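PDB 3IP1: scyllo-inosose 3-dehydrogenase from Thermotoga maritima, which catalyses the NAD(+)-dependent oxidation of scyllo-inosose to 3-dehydro-scyllo-inosose, a step that probably belongs to myo-inositol breakdown. Local coordinates for residues S239-R251 with A259-V271. Numbering follows the deposited sequence.
Sequences SKVILSEPSEVRR and ADHVIDPTKENFV
Leu243 sits between His261 and Ile263 in the parallel pairing of strands 240-244 and 261-263: its N donates to His261 O, and its O accepts from Ile263 N at 2.8 Å. Two residues on, Glu245 N donates to Ile263 O almost head-on, with a C=O...N angle of 176°. At the other end Val241 O takes two donors, Asp260 N and His261 N, while Asp260 turns its carboxylate back so that OD2 accepts from Val241 N (2.8 Å) through its anti lone pair; Lys234 pairs with the same oxygen.

Apolar packing follows the two faces. Ile242 lays CG2 against Ile263 CD1 (3.6 Å) and brings CG1 to the edge of the His261 ring, which also stacks with Tyr277. On that face Ser244 meets Phe270 and Pro265; with OG anti to the backbone N, the hydroxyl lies 3.5 Å from Pro265 CD. Beyond the strands, the side chains of Pro246 and Pro265 cross at about a right angle, CG to CG 3.9 Å.

The opposite face carries Val262, covered by Arg251 from helix 248-257. The arginine bends at chi3 (-50°), and its NH2 binds Glu245 O in the guanidinium plane at 2.7 Å, with a weak bond to Pro246 O. The Asp264 carboxylate stacks on this group, planes 9° apart, in a long, purely electrostatic pairing. With an alanine here, Glu245 O is likely to lose this donor, the Asp264 carboxylate its stacked guanidinium and Val262 some cover.

This is a beta-alpha-beta unit of a Rossmann fold, with 261-263 outermost in its sheet within the chain. Glu245, whose OE2 accepts from Gly222 N in the glycine-rich GxGxxG-like turn, and Arg250 probably bind NAD(+), as in relatives. Arg251 fastens the helix start to the turn after Glu245, and its stack on Asp264 links both to the end of strand 261-263.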
loop_
_atom_site.group_PDB
_atom_site.type_symbol
_atom_site.label_atom_id
_atom_site.label_comp_id
_atom_site.label_asym_id
_atom_site.label_seq_id
_atom_site.Cartn_x
_atom_site.Cartn_y
_atom_site.Cartn_z
ATOM N N SER A 239 -17.604 8.145 -8.800
ATOM C CA SER A 239 -18.666 8.028 -9.782
ATOM C C SER A 239 -19.989 8.551 -9.201
ATOM O O SER A 239 -20.654 9.402 -9.808
ATOM C CB SER A 239 -18.750 6.571 -10.249
ATOM O OG SER A 239 -20.014 6.253 -10.765
ATOM N N LYS A 240 -20.325 8.076 -8.002
ATOM C CA LYS A 240 -21.474 8.572 -7.247
ATOM C C LYS A 240 -21.099 8.956 -5.810
ATOM O O LYS A 240 -20.517 8.150 -5.067
ATOM C CB LYS A 240 -22.589 7.528 -7.216
ATOM C CG LYS A 240 -23.341 7.403 -8.534
ATOM C CD LYS A 240 -23.839 5.993 -8.679
ATOM C CE LYS A 240 -24.608 5.824 -9.989
ATOM N NZ LYS A 240 -24.882 4.377 -10.178
ATOM N N VAL A 241 -21.434 10.194 -5.444
ATOM C CA VAL A 241 -21.274 10.687 -4.079
ATOM C C VAL A 241 -22.675 10.854 -3.477
ATOM O O VAL A 241 -23.497 11.635 -3.968
ATOM C CB VAL A 241 -20.474 12.018 -4.016
ATOM C CG1 VAL A 241 -20.381 12.536 -2.594
ATOM C CG2 VAL A 241 -19.081 11.860 -4.636
ATOM N N ILE A 242 -22.921 10.086 -2.419
ATOM C CA ILE A 242 -24.196 10.058 -1.712
ATOM C C ILE A 242 -24.000 10.531 -0.277
ATOM O O ILE A 242 -23.160 9.977 0.472
ATOM C CB ILE A 242 -24.783 8.638 -1.717
ATOM C CG1 ILE A 242 -24.975 8.164 -3.158
ATOM C CG2 ILE A 242 -26.109 8.585 -0.939
ATOM C CD1 ILE A 242 -25.098 6.656 -3.273
ATOM N N LEU A 243 -24.748 11.573 0.089
ATOM C CA LEU A 243 -24.713 12.118 1.444
ATOM C C LEU A 243 -26.048 11.941 2.180
ATOM O O LEU A 243 -27.118 12.220 1.631
ATOM C CB LEU A 243 -24.243 13.583 1.450
ATOM C CG LEU A 243 -24.168 14.194 2.860
ATOM C CD1 LEU A 243 -22.804 14.817 3.184
ATOM C CD2 LEU A 243 -25.283 15.202 3.030
ATOM N N SER A 244 -25.969 11.448 3.416
ATOM C CA SER A 244 -27.147 11.283 4.260
ATOM C C SER A 244 -27.112 12.315 5.390
ATOM O O SER A 244 -26.163 12.338 6.181
ATOM C CB SER A 244 -27.212 9.866 4.826
ATOM O OG SER A 244 -28.387 9.701 5.613
ATOM N N GLU A 245 -28.132 13.177 5.435
ATOM C CA GLU A 245 -28.208 14.300 6.386
ATOM C C GLU A 245 -29.661 14.785 6.521
ATOM O O GLU A 245 -30.308 15.070 5.504
ATOM C CB GLU A 245 -27.306 15.458 5.915
ATOM C CG GLU A 245 -27.405 16.742 6.720
ATOM C CD GLU A 245 -27.199 16.527 8.225
ATOM O OE1 GLU A 245 -28.064 16.975 9.007
ATOM O OE2 GLU A 245 -26.195 15.900 8.626
ATOM N N PRO A 246 -30.182 14.858 7.770
ATOM C CA PRO A 246 -31.568 15.313 8.007
ATOM C C PRO A 246 -31.793 16.802 7.764
ATOM O O PRO A 246 -32.894 17.188 7.394
ATOM C CB PRO A 246 -31.807 14.988 9.485
ATOM C CG PRO A 246 -30.737 14.032 9.869
ATOM C CD PRO A 246 -29.568 14.308 8.992
ATOM N N SER A 247 -30.767 17.621 7.983
ATOM C CA SER A 247 -30.804 19.072 7.706
ATOM C C SER A 247 -30.870 19.414 6.209
ATOM O O SER A 247 -29.941 19.105 5.445
ATOM C CB SER A 247 -29.572 19.756 8.318
ATOM O OG SER A 247 -29.343 21.019 7.717
ATOM N N GLU A 248 -31.954 20.081 5.807
ATOM C CA GLU A 248 -32.178 20.428 4.403
ATOM C C GLU A 248 -31.106 21.370 3.867
ATOM O O GLU A 248 -30.622 21.185 2.751
ATOM C CB GLU A 248 -33.564 21.039 4.193
ATOM C CG GLU A 248 -33.769 21.579 2.780
ATOM C CD GLU A 248 -35.233 21.869 2.440
ATOM O OE1 GLU A 248 -35.953 22.528 3.233
ATOM O OE2 GLU A 248 -35.658 21.443 1.346
ATOM N N VAL A 249 -30.733 22.370 4.663
ATOM C CA VAL A 249 -29.745 23.339 4.221
ATOM C C VAL A 249 -28.391 22.672 3.935
ATOM O O VAL A 249 -27.694 23.059 3.008
ATOM C CB VAL A 249 -29.593 24.524 5.233
ATOM C CG1 VAL A 249 -28.846 24.106 6.499
ATOM C CG2 VAL A 249 -28.904 25.711 4.564
ATOM N N ARG A 250 -28.030 21.686 4.755
ATOM C CA ARG A 250 -26.818 20.906 4.538
ATOM C C ARG A 250 -26.904 19.989 3.298
ATOM O O ARG A 250 -25.937 19.882 2.543
ATOM C CB ARG A 250 -26.457 20.150 5.807
ATOM C CG ARG A 250 -26.077 21.111 6.935
ATOM C CD ARG A 250 -25.880 20.448 8.284
ATOM N NE ARG A 250 -25.441 21.434 9.277
ATOM C CZ ARG A 250 -26.253 22.313 9.871
ATOM N NH1 ARG A 250 -27.548 22.328 9.579
ATOM N NH2 ARG A 250 -25.783 23.173 10.757
ATOM N N ARG A 251 -28.066 19.382 3.059
ATOM C CA ARG A 251 -28.273 18.598 1.838
ATOM C C ARG A 251 -28.153 19.431 0.555
ATOM O O ARG A 251 -27.554 18.983 -0.435
ATOM C CB ARG A 251 -29.613 17.869 1.867
ATOM C CG ARG A 251 -29.664 16.700 2.830
ATOM C CD ARG A 251 -30.904 15.863 2.610
ATOM N NE ARG A 251 -32.114 16.681 2.574
ATOM C CZ ARG A 251 -32.861 16.951 3.634
ATOM N NH1 ARG A 251 -33.935 17.697 3.506
ATOM N NH2 ARG A 251 -32.537 16.468 4.820
ATOM N N ALA A 259 -22.258 16.447 -4.661
ATOM C CA ALA A 259 -22.989 15.207 -4.357
ATOM C C ALA A 259 -23.989 14.881 -5.462
ATOM O O ALA A 259 -24.702 15.759 -5.939
ATOM C CB ALA A 259 -23.701 15.292 -3.029
ATOM N N ASP A 260 -24.040 13.618 -5.852
ATOM C CA ASP A 260 -24.949 13.186 -6.893
ATOM C C ASP A 260 -26.320 12.874 -6.323
ATOM O O ASP A 260 -27.326 13.029 -7.016
ATOM C CB ASP A 260 -24.390 11.949 -7.591
ATOM C CG ASP A 260 -23.036 12.209 -8.213
ATOM O OD1 ASP A 260 -22.998 12.877 -9.261
ATOM O OD2 ASP A 260 -22.014 11.767 -7.639
ATOM N N HIS A 261 -26.344 12.396 -5.081
ATOM C CA HIS A 261 -27.587 12.070 -4.404
ATOM C C HIS A 261 -27.511 12.480 -2.948
ATOM O O HIS A 261 -26.459 12.344 -2.298
ATOM C CB HIS A 261 -27.896 10.576 -4.494
ATOM C CG HIS A 261 -27.865 10.038 -5.888
ATOM N ND1 HIS A 261 -28.827 10.352 -6.827
ATOM C CD2 HIS A 261 -26.993 9.205 -6.505
ATOM C CE1 HIS A 261 -28.544 9.739 -7.963
ATOM N NE2 HIS A 261 -27.436 9.039 -7.794
ATOM N N VAL A 262 -28.630 12.991 -2.445
ATOM C CA VAL A 262 -28.750 13.284 -1.028
ATOM C C VAL A 262 -29.936 12.528 -0.433
ATOM O O VAL A 262 -30.952 12.350 -1.094
ATOM C CB VAL A 262 -28.824 14.808 -0.746
ATOM C CG1 VAL A 262 -27.494 15.474 -1.093
ATOM C CG2 VAL A 262 -29.996 15.468 -1.495
ATOM N N ILE A 263 -29.769 12.070 0.804
ATOM C CA ILE A 263 -30.756 11.291 1.521
ATOM C C ILE A 263 -31.105 11.990 2.847
ATOM O O ILE A 263 -30.226 12.311 3.662
ATOM C CB ILE A 263 -30.221 9.858 1.833
ATOM C CG1 ILE A 263 -29.919 9.079 0.545
ATOM C CG2 ILE A 263 -31.206 9.075 2.711
ATOM C CD1 ILE A 263 -29.131 7.764 0.777
ATOM N N ASP A 264 -32.393 12.224 3.058
ATOM C CA ASP A 264 -32.904 12.597 4.370
ATOM C C ASP A 264 -33.268 11.293 5.084
ATOM O O ASP A 264 -34.315 10.739 4.820
ATOM C CB ASP A 264 -34.125 13.514 4.197
ATOM C CG ASP A 264 -34.758 13.931 5.519
ATOM O OD1 ASP A 264 -34.326 13.500 6.610
ATOM O OD2 ASP A 264 -35.726 14.708 5.454
ATOM N N PRO A 265 -32.398 10.795 5.988
ATOM C CA PRO A 265 -32.619 9.499 6.640
ATOM C C PRO A 265 -33.897 9.420 7.481
ATOM O O PRO A 265 -34.389 8.307 7.744
ATOM C CB PRO A 265 -31.394 9.342 7.559
ATOM C CG PRO A 265 -30.923 10.737 7.822
ATOM C CD PRO A 265 -31.234 11.507 6.554
ATOM N N THR A 266 -34.423 10.577 7.899
ATOM C CA THR A 266 -35.619 10.618 8.743
ATOM C C THR A 266 -36.911 10.428 7.942
ATOM O O THR A 266 -37.949 10.100 8.518
ATOM C CB THR A 266 -35.716 11.929 9.578
ATOM O OG1 THR A 266 -36.064 13.034 8.722
ATOM C CG2 THR A 266 -34.394 12.220 10.329
ATOM N N LYS A 267 -36.848 10.617 6.625
ATOM C CA LYS A 267 -38.031 10.515 5.774
ATOM C C LYS A 267 -37.834 9.544 4.618
ATOM O O LYS A 267 -38.751 9.314 3.827
ATOM C CB LYS A 267 -38.408 11.884 5.218
ATOM C CG LYS A 267 -38.873 12.866 6.278
ATOM C CD LYS A 267 -39.269 14.190 5.661
ATOM C CE LYS A 267 -40.002 15.028 6.693
ATOM N NZ LYS A 267 -39.890 16.468 6.360
ATOM N N GLU A 268 -36.633 8.981 4.522
ATOM C CA GLU A 268 -36.326 8.033 3.468
ATOM C C GLU A 268 -35.667 6.813 4.078
ATOM O O GLU A 268 -35.117 6.874 5.172
ATOM C CB GLU A 268 -35.388 8.658 2.441
ATOM C CG GLU A 268 -35.945 9.822 1.656
ATOM C CD GLU A 268 -34.890 10.430 0.761
ATOM O OE1 GLU A 268 -34.561 11.634 0.924
ATOM O OE2 GLU A 268 -34.358 9.682 -0.094
ATOM N N ASN A 269 -35.738 5.698 3.374
ATOM C CA ASN A 269 -35.040 4.494 3.793
ATOM C C ASN A 269 -33.568 4.565 3.314
ATOM O O ASN A 269 -33.290 4.398 2.132
ATOM C CB ASN A 269 -35.766 3.273 3.219
ATOM C CG ASN A 269 -35.223 1.962 3.746
ATOM O OD1 ASN A 269 -34.014 1.726 3.769
ATOM N ND2 ASN A 269 -36.127 1.074 4.137
ATOM N N PHE A 270 -32.646 4.828 4.236
ATOM C CA PHE A 270 -31.213 4.945 3.901
ATOM C C PHE A 270 -30.668 3.741 3.115
ATOM O O PHE A 270 -30.103 3.913 2.046
ATOM C CB PHE A 270 -30.374 5.181 5.164
ATOM C CG PHE A 270 -28.880 5.164 4.931
ATOM C CD1 PHE A 270 -28.200 6.328 4.575
ATOM C CD2 PHE A 270 -28.155 3.999 5.110
ATOM C CE1 PHE A 270 -26.801 6.318 4.378
ATOM C CE2 PHE A 270 -26.774 3.973 4.916
ATOM C CZ PHE A 270 -26.097 5.131 4.546
ATOM N N VAL A 271 -30.854 2.542 3.653
ATOM C CA VAL A 271 -30.335 1.321 3.034
ATOM C C VAL A 271 -30.802 1.124 1.588
ATOM O O VAL A 271 -29.980 0.955 0.687
ATOM C CB VAL A 271 -30.649 0.074 3.887
ATOM C CG1 VAL A 271 -30.338 -1.217 3.101
ATOM C CG2 VAL A 271 -29.859 0.108 5.203
#